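Side-chain contact in metal-independent carbonic anhydrase (PDB 7C5W), which catalyses the hydration of carbon dioxide to bicarbonate without any metal cofactor and assembles as a dimer of dimers: residues 93-96 against 97-101. Numbering follows the deposited sequence.
Sequences GALA and YFVGD
The carbonyl oxygen of Leu95 is gripped by two amides of the next turn: Val99 N donates to Leu95 O at 3.0 Å, approaching nearly along the C=O axis, while Phe98 N adds a weak, bent bond. Flanking it, Tyr97 N bonds to Gly93 O and Phe98 N to Ala94 O, the ordinary i+4 bonds of helix 91-99. The helix ends with Gly100 N bonded to Ala96 O at 2.7 Å, after which Gly100 leaves helical geometry with positive phi.

Outside this backbone frame the side chains sort by face. Leu95 CD1 meets Val99 CG2 at 3.8 Å, the leucine branch reaching forward because CG lies anti to the backbone N (chi1 -172°); both residues pack on Ala59 of helix 52-66. On another side, the Phe98 ring leans obliquely against Ala94 O, with CD2 3.1 Å from that oxygen. Its neighbour in the same turn presents a ring edge to its face, T-shaped: Tyr97 CD2 lies over the centre of the Phe98 ring, 3.8 Å above its plane. An alanine at Phe98 would remove this ring and is likely to leave the Tyr97 ring freer to shift. Phe111 also meets that ring, and Tyr97 binds hydrogencarbonate together with nearby Thr79. The contact thus joins the glycine-terminated end of helix 91-99 to an aromatic pair that probably helps hold the ring of the hydrogencarbonate-binding Tyr97 in place.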
loop_
_atom_site.group_PDB
_atom_site.type_symbol
_atom_site.label_atom_id
_atom_site.label_comp_id
_atom_site.label_asym_id
_atom_site.label_seq_id
_atom_site.Cartn_x
_atom_site.Cartn_y
_atom_site.Cartn_z
ATOM N N GLY A 93 15.658 -14.660 -18.903
ATOM C CA GLY A 93 14.707 -14.239 -19.954
ATOM C C GLY A 93 14.934 -12.787 -20.351
ATOM O O GLY A 93 14.925 -12.488 -21.567
ATOM N N ALA A 94 15.152 -11.912 -19.363
ATOM C CA ALA A 94 15.296 -10.446 -19.551
ATOM C C ALA A 94 16.634 -10.160 -20.240
ATOM O O ALA A 94 16.629 -9.442 -21.248
ATOM C CB ALA A 94 15.175 -9.728 -18.224
ATOM N N LEU A 95 17.726 -10.706 -19.701
ATOM C CA LEU A 95 19.087 -10.607 -20.288
ATOM C C LEU A 95 19.047 -11.046 -21.758
ATOM O O LEU A 95 19.463 -10.260 -22.648
ATOM C CB LEU A 95 20.028 -11.502 -19.478
ATOM C CG LEU A 95 21.504 -11.377 -19.836
ATOM C CD1 LEU A 95 21.970 -9.935 -19.687
ATOM C CD2 LEU A 95 22.342 -12.312 -18.976
ATOM N N ALA A 96 18.549 -12.257 -21.998
ATOM C CA ALA A 96 18.450 -12.867 -23.338
ATOM C C ALA A 96 17.749 -11.878 -24.277
ATOM O O ALA A 96 18.246 -11.648 -25.390
ATOM C CB ALA A 96 17.715 -14.176 -23.239
ATOM N N TYR A 97 16.629 -11.295 -23.855
ATOM C CA TYR A 97 15.844 -10.387 -24.725
ATOM C C TYR A 97 16.741 -9.240 -25.198
ATOM O O TYR A 97 16.665 -8.863 -26.382
ATOM C CB TYR A 97 14.604 -9.836 -24.022
ATOM C CG TYR A 97 13.921 -8.762 -24.826
ATOM C CD1 TYR A 97 13.172 -9.084 -25.944
ATOM C CD2 TYR A 97 14.082 -7.420 -24.518
ATOM C CE1 TYR A 97 12.573 -8.103 -26.719
ATOM C CE2 TYR A 97 13.482 -6.426 -25.276
ATOM C CZ TYR A 97 12.722 -6.769 -26.379
ATOM O OH TYR A 97 12.117 -5.806 -27.132
ATOM N N PHE A 98 17.557 -8.695 -24.296
ATOM C CA PHE A 98 18.314 -7.437 -24.523
ATOM C C PHE A 98 19.580 -7.698 -25.348
ATOM O O PHE A 98 19.868 -6.868 -26.239
ATOM C CB PHE A 98 18.604 -6.737 -23.193
ATOM C CG PHE A 98 17.413 -5.982 -22.658
ATOM C CD1 PHE A 98 16.833 -4.966 -23.402
ATOM C CD2 PHE A 98 16.848 -6.314 -21.438
ATOM C CE1 PHE A 98 15.726 -4.288 -22.928
ATOM C CE2 PHE A 98 15.739 -5.633 -20.968
ATOM C CZ PHE A 98 15.184 -4.620 -21.711
ATOM N N VAL A 99 20.281 -8.805 -25.082
ATOM C CA VAL A 99 21.664 -9.055 -25.590
ATOM C C VAL A 99 21.767 -10.413 -26.304
ATOM O O VAL A 99 22.847 -10.704 -26.814
ATOM C CB VAL A 99 22.686 -8.965 -24.440
ATOM C CG1 VAL A 99 22.687 -7.600 -23.780
ATOM C CG2 VAL A 99 22.472 -10.056 -23.408
ATOM N N GLY A 100 20.705 -11.220 -26.335
ATOM C CA GLY A 100 20.716 -12.573 -26.936
ATOM C C GLY A 100 21.718 -13.498 -26.260
ATOM O O GLY A 100 21.857 -13.426 -25.020
ATOM N N ASP A 101 22.382 -14.354 -27.045
ATOM C CA ASP A 101 23.526 -15.192 -26.587
ATOM C C ASP A 101 23.032 -16.252 -25.589
ATOM O O ASP A 101 23.769 -16.557 -24.629
ATOM C CB ASP A 101 24.610 -14.307 -25.964
ATOM C CG ASP A 101 25.945 -14.998 -25.745
ATOM O OD1 ASP A 101 26.335 -15.801 -26.619
ATOM O OD2 ASP A 101 26.579 -14.730 -24.696
#